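Lmo2445 protein (Listeria monocytogenes EGD-e, PDB 5HZL) is of unknown function but, as a secreted, internalin-like leucine-rich-repeat protein, binds calcium ions at several sites. Local coordinates at residues A18-A23 / E31-E36; E27-A32 / E67-L72; L37-V42 / Q48-T53; T125-S130 / P139-M144. All coordinates share one frame; numbering follows the deposited sequence.

Interaction 1: residues A18-A23 / E31-E36; sequences APIIEA and EAIAGE. With CA (calcium ion), chain B; CA (calcium ion), chain H.
Ile20 carries this contact alone, meeting Ile33 and Ala34 on helix 27-36. The first segment starts with a short strand, in which Ala18 makes backbone hydrogen bonds with Ile46 of strand 45-46. Pro19 then takes the N-cap position of helix 20-23, and Pro19 O accepts from Ala23 N at 3.1 Å, closing the turn that presents Ile20. The two branches of Ile20 divide the work. CG2 lies anti to the backbone N (chi1 -59°) and meets Ile33 CB at 4.1 Å, the two side chains crossing obliquely. The other branch runs out extended (chi2 171°), setting Ile20 CD1 4.0 Å from Ala34 CA, with the methyl of Ala34 close beside it. Ile33 offers its CB while the rest of its chain turns away, toward Met54. Ile21 packs on Ala30 and Asn43 instead, and Ala23 O accepts a hydrogen bond from Asn74 ND2.

Residues 31-36 of the helix contribute ligands to two calcium ions. Glu31 points away from Ile20 and grips one ion with both carboxylate oxygens, OE1 at 2.6 Å and OE2 at 2.4 Å, Glu27 being the further ligand. Gly35 O lies 2.8 Å from another ion, in a site to which Asp38 also belongs. Ile33 and Ala34 face Ile20 in the interior, while the Glu31 carboxylate and the Gly35 carbonyl hold calcium. The chemistry is purely apolar across the contact, consistent with a small hydrophobic core in the calcium-binding internalin N-terminal region.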
loop_
_atom_site.group_PDB
_atom_site.type_symbol
_atom_site.label_atom_id
_atom_site.label_comp_id
_atom_site.label_asym_id
_atom_site.label_seq_id
_atom_site.Cartn_x
_atom_site.Cartn_y
_atom_site.Cartn_z
ATOM N N ALA A 18 -17.114 -33.092 -3.223
ATOM C CA ALA A 18 -17.720 -32.676 -1.960
ATOM C C ALA A 18 -18.648 -31.496 -2.180
ATOM O O ALA A 18 -18.522 -30.807 -3.195
ATOM C CB ALA A 18 -16.638 -32.296 -0.961
ATOM N N PRO A 19 -19.589 -31.261 -1.240
ATOM C CA PRO A 19 -20.468 -30.086 -1.396
ATOM C C PRO A 19 -19.668 -28.785 -1.284
ATOM O O PRO A 19 -18.637 -28.734 -0.591
ATOM C CB PRO A 19 -21.473 -30.199 -0.230
ATOM C CG PRO A 19 -21.312 -31.565 0.323
ATOM C CD PRO A 19 -19.922 -32.035 -0.031
ATOM N N ILE A 20 -20.149 -27.743 -1.949
ATOM C CA ILE A 20 -19.463 -26.453 -1.920
ATOM C C ILE A 20 -19.316 -25.936 -0.490
ATOM O O ILE A 20 -18.231 -25.476 -0.128
ATOM C CB ILE A 20 -20.167 -25.424 -2.813
ATOM C CG1 ILE A 20 -20.212 -25.939 -4.259
ATOM C CG2 ILE A 20 -19.422 -24.100 -2.769
ATOM C CD1 ILE A 20 -21.065 -25.122 -5.200
ATOM N N ILE A 21 -20.374 -26.050 0.322
ATOM C CA ILE A 21 -20.354 -25.580 1.726
ATOM C C ILE A 21 -19.337 -26.339 2.601
ATOM O O ILE A 21 -18.880 -25.820 3.634
ATOM C CB ILE A 21 -21.775 -25.592 2.379
ATOM C CG1 ILE A 21 -21.860 -24.689 3.622
ATOM C CG2 ILE A 21 -22.236 -27.007 2.695
ATOM C CD1 ILE A 21 -21.471 -23.247 3.370
ATOM N N GLU A 22 -18.996 -27.571 2.214
ATOM C CA GLU A 22 -17.985 -28.321 2.976
ATOM C C GLU A 22 -16.598 -27.877 2.534
ATOM O O GLU A 22 -15.689 -27.779 3.345
ATOM C CB GLU A 22 -18.132 -29.831 2.851
ATOM C CG GLU A 22 -19.389 -30.395 3.509
ATOM C CD GLU A 22 -19.371 -31.922 3.619
ATOM O OE1 GLU A 22 -18.406 -32.569 3.118
ATOM O OE2 GLU A 22 -20.325 -32.472 4.219
ATOM N N ALA A 23 -16.448 -27.599 1.246
ATOM C CA ALA A 23 -15.160 -27.149 0.716
ATOM C C ALA A 23 -14.820 -25.730 1.187
ATOM O O ALA A 23 -13.682 -25.447 1.573
ATOM C CB ALA A 23 -15.156 -27.210 -0.812
ATOM N N GLU A 31 -21.597 -19.062 -1.841
ATOM C CA GLU A 31 -22.650 -18.556 -2.749
ATOM C C GLU A 31 -22.020 -17.980 -3.995
ATOM O O GLU A 31 -22.574 -18.111 -5.069
ATOM C CB GLU A 31 -23.517 -17.509 -2.084
ATOM C CG GLU A 31 -24.403 -18.068 -0.995
ATOM C CD GLU A 31 -25.185 -16.992 -0.272
ATOM O OE1 GLU A 31 -24.661 -15.863 -0.077
ATOM O OE2 GLU A 31 -26.341 -17.272 0.131
ATOM N N ALA A 32 -20.860 -17.350 -3.838
ATOM C CA ALA A 32 -20.136 -16.791 -4.970
ATOM C C ALA A 32 -19.641 -17.922 -5.884
ATOM O O ALA A 32 -19.799 -17.824 -7.104
ATOM C CB ALA A 32 -18.974 -15.933 -4.497
ATOM N N ILE A 33 -19.058 -18.986 -5.303
ATOM C CA ILE A 33 -18.575 -20.123 -6.094
ATOM C C ILE A 33 -19.767 -20.795 -6.781
ATOM O O ILE A 33 -19.690 -21.191 -7.960
ATOM C CB ILE A 33 -17.885 -21.215 -5.255
ATOM C CG1 ILE A 33 -16.716 -20.678 -4.418
ATOM C CG2 ILE A 33 -17.395 -22.344 -6.156
ATOM C CD1 ILE A 33 -15.597 -20.062 -5.212
ATOM N N ALA A 34 -20.861 -20.940 -6.038
ATOM C CA ALA A 34 -22.062 -21.552 -6.594
ATOM C C ALA A 34 -22.551 -20.767 -7.798
ATOM O O ALA A 34 -23.009 -21.361 -8.766
ATOM C CB ALA A 34 -23.163 -21.653 -5.548
ATOM N N GLY A 35 -22.441 -19.441 -7.731
ATOM C CA GLY A 35 -22.869 -18.567 -8.817
ATOM C C GLY A 35 -22.006 -18.682 -10.059
ATOM O O GLY A 35 -22.523 -18.676 -11.172
ATOM N N GLU A 36 -20.692 -18.771 -9.875
ATOM C CA GLU A 36 -19.779 -18.919 -11.020
ATOM C C GLU A 36 -19.966 -20.204 -11.781
ATOM O O GLU A 36 -19.917 -20.188 -13.005
ATOM C CB GLU A 36 -18.300 -18.768 -10.614
ATOM C CG GLU A 36 -17.878 -17.313 -10.519
ATOM C CD GLU A 36 -17.880 -16.611 -11.884
ATOM O OE1 GLU A 36 -18.577 -15.577 -12.013
ATOM O OE2 GLU A 36 -17.224 -17.117 -12.831
HETATM CA CA CA B . -26.751 -15.218 1.338
HETATM CA CA CA H . -25.043 -17.986 -12.246
#

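Interaction 2: residues E27-A32 / E67-L72; sequences EAIAEA and EDLSVL. With CA (calcium ion), chain B.
Ile29 makes every apolar contact here, meeting Leu72 and Leu69. Its two branches separate: CG2 meets Leu72 CD2 at 4.0 Å, whereas CD1, at the end of an extended chain (chi2 178°), lies over the backbone of helix 66-70, 3.3 Å from Asp68 O. The same methyl is 4.4 Å from Leu69 CD2, and Leu64 adds to its surroundings. Leu69 and Leu72 therefore receive Ile29 along with the peptide between Asp68 and Leu69.

Polar bonds stay within each segment or just beside it. The carboxylate of Asp68 accepts a hydrogen bond from Thr65 N ahead of its helix, and Ser70 OG donates back to Glu67 O.

Metal coordination belongs to the face of helix 27-36 turned from Ile29. Glu27 stretches fully out, CG anti to the backbone N (chi1 -179°), and gives OE2 alone to the calcium ion at 2.6 Å; one helical turn on, Glu31 chelates the same ion. Glu27 and Glu31, at i and i+4, hold the ion between them, and its charge probably offsets that of the two carboxylates. Between these segments the joint is apolar, tying the calcium-bound helix to helix 66-70, which follows the first strand (56-58) of the parallel sheet.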
loop_
_atom_site.group_PDB
_atom_site.type_symbol
_atom_site.label_atom_id
_atom_site.label_comp_id
_atom_site.label_asym_id
_atom_site.label_seq_id
_atom_site.Cartn_x
_atom_site.Cartn_y
_atom_site.Cartn_z
ATOM N N GLU A 27 -20.501 -18.621 4.155
ATOM C CA GLU A 27 -21.712 -18.354 3.345
ATOM C C GLU A 27 -21.457 -17.597 2.024
ATOM O O GLU A 27 -21.680 -18.141 0.928
ATOM C CB GLU A 27 -22.770 -17.608 4.182
ATOM C CG GLU A 27 -24.070 -17.306 3.435
ATOM C CD GLU A 27 -25.093 -16.541 4.269
ATOM O OE1 GLU A 27 -24.901 -16.347 5.498
ATOM O OE2 GLU A 27 -26.110 -16.132 3.668
ATOM N N ALA A 28 -20.971 -16.361 2.163
ATOM C CA ALA A 28 -20.690 -15.474 1.038
ATOM C C ALA A 28 -19.804 -16.079 -0.047
ATOM O O ALA A 28 -20.091 -15.923 -1.234
ATOM C CB ALA A 28 -20.058 -14.199 1.552
ATOM N N ILE A 29 -18.739 -16.758 0.365
ATOM C CA ILE A 29 -17.799 -17.361 -0.570
ATOM C C ILE A 29 -18.435 -18.547 -1.282
ATOM O O ILE A 29 -18.316 -18.666 -2.498
ATOM C CB ILE A 29 -16.460 -17.715 0.120
ATOM C CG1 ILE A 29 -15.771 -16.408 0.572
ATOM C CG2 ILE A 29 -15.546 -18.506 -0.816
ATOM C CD1 ILE A 29 -14.461 -16.562 1.319
ATOM N N ALA A 30 -19.130 -19.405 -0.539
ATOM C CA ALA A 30 -19.796 -20.562 -1.148
ATOM C C ALA A 30 -20.892 -20.149 -2.139
ATOM O O ALA A 30 -21.093 -20.814 -3.159
ATOM C CB ALA A 30 -20.356 -21.486 -0.080
ATOM N N GLU A 31 -21.597 -19.062 -1.841
ATOM C CA GLU A 31 -22.650 -18.556 -2.749
ATOM C C GLU A 31 -22.020 -17.980 -3.995
ATOM O O GLU A 31 -22.574 -18.111 -5.069
ATOM C CB GLU A 31 -23.517 -17.509 -2.084
ATOM C CG GLU A 31 -24.403 -18.068 -0.995
ATOM C CD GLU A 31 -25.185 -16.992 -0.272
ATOM O OE1 GLU A 31 -24.661 -15.863 -0.077
ATOM O OE2 GLU A 31 -26.341 -17.272 0.131
ATOM N N ALA A 32 -20.860 -17.350 -3.838
ATOM C CA ALA A 32 -20.136 -16.791 -4.970
ATOM C C ALA A 32 -19.641 -17.922 -5.884
ATOM O O ALA A 32 -19.799 -17.824 -7.104
ATOM C CB ALA A 32 -18.974 -15.933 -4.497
ATOM N N GLU A 67 -9.584 -13.854 7.249
ATOM C CA GLU A 67 -10.013 -15.181 7.734
ATOM C C GLU A 67 -10.973 -15.856 6.771
ATOM O O GLU A 67 -10.817 -17.026 6.453
ATOM C CB GLU A 67 -10.759 -15.046 9.069
ATOM C CG GLU A 67 -9.935 -15.044 10.345
ATOM C CD GLU A 67 -9.515 -16.450 10.769
ATOM O OE1 GLU A 67 -9.332 -16.679 11.988
ATOM O OE2 GLU A 67 -9.406 -17.345 9.904
ATOM N N ASP A 68 -11.991 -15.117 6.341
ATOM C CA ASP A 68 -12.976 -15.646 5.398
ATOM C C ASP A 68 -12.259 -16.142 4.158
ATOM O O ASP A 68 -12.428 -17.277 3.768
ATOM C CB ASP A 68 -14.018 -14.580 5.002
ATOM C CG ASP A 68 -14.939 -14.161 6.158
ATOM O OD1 ASP A 68 -15.200 -14.996 7.049
ATOM O OD2 ASP A 68 -15.433 -13.000 6.147
ATOM N N LEU A 69 -11.433 -15.285 3.568
ATOM C CA LEU A 69 -10.686 -15.640 2.355
ATOM C C LEU A 69 -9.719 -16.808 2.479
ATOM O O LEU A 69 -9.455 -17.479 1.491
ATOM C CB LEU A 69 -9.902 -14.433 1.818
ATOM C CG LEU A 69 -10.694 -13.279 1.218
ATOM C CD1 LEU A 69 -9.770 -12.111 0.922
ATOM C CD2 LEU A 69 -11.431 -13.712 -0.039
ATOM N N SER A 70 -9.192 -17.049 3.668
ATOM C CA SER A 70 -8.230 -18.141 3.859
ATOM C C SER A 70 -8.830 -19.504 3.505
ATOM O O SER A 70 -8.117 -20.450 3.176
ATOM C CB SER A 70 -7.640 -18.121 5.271
ATOM O OG SER A 70 -8.638 -18.271 6.246
ATOM N N VAL A 71 -10.152 -19.570 3.569
ATOM C CA VAL A 71 -10.908 -20.768 3.196
ATOM C C VAL A 71 -10.634 -21.233 1.748
ATOM O O VAL A 71 -10.738 -22.433 1.464
ATOM C CB VAL A 71 -12.412 -20.532 3.476
ATOM C CG1 VAL A 71 -13.317 -21.350 2.594
ATOM C CG2 VAL A 71 -12.712 -20.767 4.955
ATOM N N LEU A 72 -10.275 -20.298 0.860
ATOM C CA LEU A 72 -9.942 -20.608 -0.544
ATOM C C LEU A 72 -8.798 -21.633 -0.649
ATOM O O LEU A 72 -8.757 -22.435 -1.602
ATOM C CB LEU A 72 -9.603 -19.341 -1.331
ATOM C CG LEU A 72 -10.753 -18.347 -1.547
ATOM C CD1 LEU A 72 -10.257 -17.048 -2.170
ATOM C CD2 LEU A 72 -11.868 -18.946 -2.400
HETATM CA CA CA B . -26.751 -15.218 1.338
#

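Interaction 3: residues L37-V42 / Q48-T53; sequences LDKDSV and QADLDT. With CA (calcium ion), chain C.
Helix 27-36 stops in a Schellman motif, Lys39 N bonding to Ala34 O and Asp38 N to Gly35 O with Asp38 at positive phi (58°), and this brings Leu37 CA within 7.1 Å of Asp50 CA on helix 48-51. Leu37 does most of the touching. Its methyl CD2 lies 4.1 Å from Asp50 CB and also touches Asp50 O and Thr53 OG1, so it sits against the turn from Asp50 to Thr53; Ile46 is a further neighbour of Leu37.

Bonds within and beyond the segment hold this turn. Thr53 holds OG1 between its backbone N and carbonyl carbon (chi1 67°), which lets the hydroxyl donate to Asp50 O at 2.7 Å, in the carbonyl plane and on a lone pair; Thr53 N donates to the same oxygen. Gln48 NE2 bonds to Asp52 OD1 at 2.9 Å, meeting the carboxylate from above its plane, while NE2 also bonds to Val76 O and OD1 to Thr78 OG1.

Lys39 approaches from the loop, yet its NZ remains 4.6 Å from Asp50 OD2, too far for a salt bridge; it also leans on Asp44. Farther along the loop, Asp40 OD1 binds a calcium ion at 2.4 Å, together with a water and Asp44. Asp38 belongs to a different calcium site, shared with Gly35.

Any attraction between Lys39 and Asp50 is probably weak; Asp50 OD2 is already hydrogen-bonded close by in the chain. The contact consists mainly of Leu37 packed on Asp50 and Thr53, while Asp38 and Asp40 of the loop serve calcium instead.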
loop_
_atom_site.group_PDB
_atom_site.type_symbol
_atom_site.label_atom_id
_atom_site.label_comp_id
_atom_site.label_asym_id
_atom_site.label_seq_id
_atom_site.Cartn_x
_atom_site.Cartn_y
_atom_site.Cartn_z
ATOM N N LEU A 37 -20.168 -21.293 -11.038
ATOM C CA LEU A 37 -20.377 -22.637 -11.592
ATOM C C LEU A 37 -21.821 -22.875 -11.979
ATOM O O LEU A 37 -22.172 -23.936 -12.476
ATOM C CB LEU A 37 -19.967 -23.673 -10.559
ATOM C CG LEU A 37 -18.496 -23.629 -10.162
ATOM C CD1 LEU A 37 -18.240 -24.494 -8.936
ATOM C CD2 LEU A 37 -17.639 -24.055 -11.346
ATOM N N ASP A 38 -22.645 -21.878 -11.706
ATOM C CA ASP A 38 -24.057 -21.892 -12.000
ATOM C C ASP A 38 -24.817 -23.074 -11.334
ATOM O O ASP A 38 -25.610 -23.767 -11.972
ATOM C CB ASP A 38 -24.297 -21.816 -13.511
ATOM C CG ASP A 38 -25.749 -21.466 -13.850
ATOM O OD1 ASP A 38 -26.289 -20.475 -13.300
ATOM O OD2 ASP A 38 -26.348 -22.167 -14.687
ATOM N N LYS A 39 -24.529 -23.281 -10.047
ATOM C CA LYS A 39 -25.168 -24.297 -9.211
ATOM C C LYS A 39 -26.202 -23.536 -8.408
ATOM O O LYS A 39 -25.921 -22.431 -7.937
ATOM C CB LYS A 39 -24.174 -24.936 -8.238
ATOM C CG LYS A 39 -23.021 -25.695 -8.878
ATOM C CD LYS A 39 -23.502 -26.852 -9.734
ATOM C CE LYS A 39 -22.353 -27.635 -10.333
ATOM N NZ LYS A 39 -22.932 -28.734 -11.149
ATOM N N ASP A 40 -27.385 -24.098 -8.231
ATOM C CA ASP A 40 -28.404 -23.370 -7.477
ATOM C C ASP A 40 -28.331 -23.503 -5.957
ATOM O O ASP A 40 -29.183 -22.940 -5.297
ATOM C CB ASP A 40 -29.815 -23.726 -7.960
ATOM C CG ASP A 40 -30.228 -25.138 -7.628
ATOM O OD1 ASP A 40 -29.405 -25.984 -7.181
ATOM O OD2 ASP A 40 -31.427 -25.403 -7.836
ATOM N N SER A 41 -27.346 -24.212 -5.398
ATOM C CA SER A 41 -27.263 -24.379 -3.930
ATOM C C SER A 41 -25.864 -24.701 -3.428
ATOM O O SER A 41 -25.151 -25.490 -4.047
ATOM C CB SER A 41 -28.205 -25.518 -3.487
ATOM O OG SER A 41 -28.149 -25.806 -2.089
ATOM N N VAL A 42 -25.485 -24.126 -2.286
ATOM C CA VAL A 42 -24.158 -24.393 -1.704
ATOM C C VAL A 42 -23.987 -25.851 -1.266
ATOM O O VAL A 42 -22.891 -26.265 -0.906
ATOM C CB VAL A 42 -23.810 -23.446 -0.541
ATOM C CG1 VAL A 42 -23.696 -22.010 -1.045
ATOM C CG2 VAL A 42 -24.828 -23.551 0.578
ATOM N N GLN A 48 -13.119 -31.569 -8.983
ATOM C CA GLN A 48 -11.904 -30.826 -9.286
ATOM C C GLN A 48 -12.043 -30.265 -10.715
ATOM O O GLN A 48 -11.521 -29.191 -10.998
ATOM C CB GLN A 48 -10.642 -31.680 -9.114
ATOM C CG GLN A 48 -9.339 -30.932 -9.410
ATOM C CD GLN A 48 -9.101 -29.733 -8.506
ATOM O OE1 GLN A 48 -9.106 -29.848 -7.278
ATOM N NE2 GLN A 48 -8.857 -28.579 -9.115
ATOM N N ALA A 49 -12.758 -30.990 -11.587
ATOM C CA ALA A 49 -13.023 -30.547 -12.964
ATOM C C ALA A 49 -13.871 -29.268 -12.992
ATOM O O ALA A 49 -13.705 -28.449 -13.898
ATOM C CB ALA A 49 -13.708 -31.637 -13.759
ATOM N N ASP A 50 -14.780 -29.106 -12.023
ATOM C CA ASP A 50 -15.606 -27.888 -11.926
ATOM C C ASP A 50 -14.715 -26.705 -11.510
ATOM O O ASP A 50 -14.798 -25.620 -12.105
ATOM C CB ASP A 50 -16.781 -28.040 -10.936
ATOM C CG ASP A 50 -17.913 -28.937 -11.460
ATOM O OD1 ASP A 50 -18.269 -28.833 -12.655
ATOM O OD2 ASP A 50 -18.495 -29.707 -10.656
ATOM N N LEU A 51 -13.861 -26.904 -10.504
ATOM C CA LEU A 51 -12.962 -25.822 -10.078
ATOM C C LEU A 51 -11.997 -25.414 -11.204
ATOM O O LEU A 51 -11.589 -24.244 -11.288
ATOM C CB LEU A 51 -12.175 -26.176 -8.811
ATOM C CG LEU A 51 -12.947 -26.442 -7.518
ATOM C CD1 LEU A 51 -11.971 -26.620 -6.361
ATOM C CD2 LEU A 51 -13.896 -25.295 -7.223
ATOM N N ASP A 52 -11.645 -26.364 -12.072
ATOM C CA ASP A 52 -10.742 -26.072 -13.197
ATOM C C ASP A 52 -11.347 -25.178 -14.307
ATOM O O ASP A 52 -10.601 -24.620 -15.123
ATOM C CB ASP A 52 -10.124 -27.368 -13.746
ATOM C CG ASP A 52 -9.119 -28.009 -12.760
ATOM O OD1 ASP A 52 -8.793 -27.378 -11.717
ATOM O OD2 ASP A 52 -8.632 -29.133 -13.033
ATOM N N THR A 53 -12.676 -25.023 -14.314
ATOM C CA THR A 53 -13.367 -24.175 -15.297
ATOM C C THR A 53 -13.375 -22.702 -14.873
ATOM O O THR A 53 -13.752 -21.835 -15.654
ATOM C CB THR A 53 -14.830 -24.630 -15.560
ATOM O OG1 THR A 53 -15.652 -24.439 -14.393
ATOM C CG2 THR A 53 -14.868 -26.089 -16.003
HETATM CA CA CA C . -28.741 -28.329 -7.247
HETATM O O HOH W 1 -30.405 -27.988 -5.492
#

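Interaction 4: residues T125-S130 / P139-M144; sequences TNVDLS and PKFVGM
The Phe141 ring has Pro139 over one face, where CB stands 4.1 Å above the plane and is displaced toward the rim. At its edge, near the ring plane, Leu129 CD1 comes to 4.1 Å from Phe141 CE1, the two side chains arriving from opposite directions. Val127 CG1 approaches the same CE1 obliquely at 4.4 Å. The indole of Trp166 also meets the ring, their planes inclined at about 50°, and Ile150 of the next strand adds an aliphatic contact.

Val127 and Leu129 belong to strand 126-128 and its exit, both pointing inward to the loop that returns after the strand. Phe141 itself has positive phi (61°). It also opens a type II turn closed by Met144 N to Phe141 O at 3.2 Å, with Gly143 at the third position and phi 101°. Met144, a selenomethionine, lies against Phe116 and Leu124.

Facing the other way, Ser130 OG donates to Asp128 OD1 at 2.6 Å, on its syn side, and Asn126 bonds to Asn105 and Ser149 on the flanking strands. Polar groups thus link neighbouring strands on one side. Inside, as is usual in leucine-rich repeats, the strand and the returning loop are held by hydrophobic contact, here aliphatic methyls gathered at one corner of an aromatic ring.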
loop_
_atom_site.group_PDB
_atom_site.type_symbol
_atom_site.label_atom_id
_atom_site.label_comp_id
_atom_site.label_asym_id
_atom_site.label_seq_id
_atom_site.Cartn_x
_atom_site.Cartn_y
_atom_site.Cartn_z
ATOM N N THR A 125 1.381 -10.671 -12.676
ATOM C CA THR A 125 1.762 -9.605 -13.593
ATOM C C THR A 125 1.241 -8.226 -13.191
ATOM O O THR A 125 1.904 -7.213 -13.450
ATOM C CB THR A 125 1.246 -10.000 -15.008
ATOM O OG1 THR A 125 2.059 -11.068 -15.490
ATOM C CG2 THR A 125 1.322 -8.871 -16.039
ATOM N N ASN A 126 0.065 -8.189 -12.572
ATOM C CA ASN A 126 -0.545 -6.939 -12.186
ATOM C C ASN A 126 -1.199 -7.008 -10.824
ATOM O O ASN A 126 -1.789 -8.008 -10.480
ATOM C CB ASN A 126 -1.612 -6.602 -13.211
ATOM C CG ASN A 126 -2.333 -5.313 -12.893
ATOM O OD1 ASN A 126 -1.724 -4.280 -12.682
ATOM N ND2 ASN A 126 -3.641 -5.376 -12.850
ATOM N N VAL A 127 -1.127 -5.926 -10.063
ATOM C CA VAL A 127 -1.723 -5.882 -8.737
ATOM C C VAL A 127 -2.267 -4.466 -8.481
ATOM O O VAL A 127 -1.532 -3.511 -8.616
ATOM C CB VAL A 127 -0.685 -6.358 -7.676
ATOM C CG1 VAL A 127 0.543 -5.454 -7.615
ATOM C CG2 VAL A 127 -1.299 -6.452 -6.297
ATOM N N ASP A 128 -3.561 -4.344 -8.169
ATOM C CA ASP A 128 -4.241 -3.056 -7.875
ATOM C C ASP A 128 -4.611 -3.049 -6.383
ATOM O O ASP A 128 -5.636 -3.595 -5.981
ATOM C CB ASP A 128 -5.496 -2.865 -8.753
ATOM C CG ASP A 128 -6.227 -1.502 -8.514
ATOM O OD1 ASP A 128 -5.702 -0.616 -7.794
ATOM O OD2 ASP A 128 -7.345 -1.303 -9.072
ATOM N N LEU A 129 -3.751 -2.430 -5.576
ATOM C CA LEU A 129 -3.926 -2.333 -4.126
ATOM C C LEU A 129 -4.199 -0.897 -3.694
ATOM O O LEU A 129 -3.971 -0.518 -2.549
ATOM C CB LEU A 129 -2.675 -2.877 -3.435
ATOM C CG LEU A 129 -2.443 -4.376 -3.599
ATOM C CD1 LEU A 129 -1.014 -4.760 -3.256
ATOM C CD2 LEU A 129 -3.431 -5.166 -2.752
ATOM N N SER A 130 -4.719 -0.106 -4.618
ATOM C CA SER A 130 -5.032 1.274 -4.333
ATOM C C SER A 130 -6.207 1.399 -3.350
ATOM O O SER A 130 -7.117 0.584 -3.355
ATOM C CB SER A 130 -5.400 1.974 -5.638
ATOM O OG SER A 130 -6.532 1.360 -6.241
ATOM N N PRO A 139 4.654 -3.336 1.627
ATOM C CA PRO A 139 4.986 -4.646 1.086
ATOM C C PRO A 139 6.204 -4.620 0.151
ATOM O O PRO A 139 6.400 -3.655 -0.578
ATOM C CB PRO A 139 3.717 -5.030 0.315
ATOM C CG PRO A 139 3.131 -3.743 -0.126
ATOM C CD PRO A 139 3.464 -2.758 0.958
ATOM N N LYS A 140 7.000 -5.691 0.188
ATOM C CA LYS A 140 8.197 -5.860 -0.652
ATOM C C LYS A 140 7.961 -6.746 -1.887
ATOM O O LYS A 140 8.795 -6.789 -2.787
ATOM C CB LYS A 140 9.352 -6.437 0.179
ATOM C CG LYS A 140 9.878 -5.507 1.265
ATOM C CD LYS A 140 10.921 -6.185 2.170
ATOM C CE LYS A 140 12.235 -6.602 1.495
ATOM N NZ LYS A 140 12.989 -5.431 0.952
ATOM N N PHE A 141 6.837 -7.454 -1.914
ATOM C CA PHE A 141 6.469 -8.342 -3.028
ATOM C C PHE A 141 7.457 -9.498 -3.269
ATOM O O PHE A 141 7.789 -9.810 -4.419
ATOM C CB PHE A 141 6.225 -7.537 -4.313
ATOM C CG PHE A 141 5.250 -6.423 -4.133
ATOM C CD1 PHE A 141 3.879 -6.669 -4.160
ATOM C CD2 PHE A 141 5.691 -5.127 -3.918
ATOM C CE1 PHE A 141 2.967 -5.644 -3.980
ATOM C CE2 PHE A 141 4.787 -4.093 -3.740
ATOM C CZ PHE A 141 3.420 -4.352 -3.771
ATOM N N VAL A 142 7.942 -10.122 -2.192
ATOM C CA VAL A 142 8.857 -11.262 -2.331
ATOM C C VAL A 142 7.969 -12.430 -2.765
ATOM O O VAL A 142 6.925 -12.687 -2.157
ATOM C CB VAL A 142 9.686 -11.587 -1.055
ATOM C CG1 VAL A 142 10.530 -12.843 -1.260
ATOM C CG2 VAL A 142 10.582 -10.410 -0.674
ATOM N N GLY A 143 8.402 -13.108 -3.827
ATOM C CA GLY A 143 7.666 -14.212 -4.442
ATOM C C GLY A 143 6.923 -13.767 -5.708
ATOM O O GLY A 143 6.440 -14.612 -6.461
HETATM N N MSE A 144 6.858 -12.449 -5.951
HETATM C CA MSE A 144 6.168 -11.855 -7.105
HETATM C C MSE A 144 7.144 -11.119 -8.002
HETATM O O MSE A 144 6.861 -10.034 -8.505
HETATM C CB MSE A 144 5.113 -10.921 -6.499
HETATM C CG MSE A 144 4.015 -11.738 -5.824
HETATM SE SE MSE A 144 2.850 -10.636 -4.688
HETATM C CE MSE A 144 3.659 -10.965 -2.927
#

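Interactions 1, 2 and 3 form one continuous cluster at the N-terminal end, whereas interaction 4 lies within the repeat array. Interactions 1 and 2, with centres 9 Å apart, both use helix 27-36, at successive turns, and share the calcium ion held by Glu27 and Glu31. Interaction 3, centred 7 Å from interaction 1, is joined to it by a probable hydrogen bond from Ile21 N to Val42 O, 2.8 Å long. Val42 CG1 also packs on Ala30 CB at 3.5 Å, linking interactions 2 and 3. Interaction 4 touches none of them: its nearest atoms are about 10 Å from interaction 2.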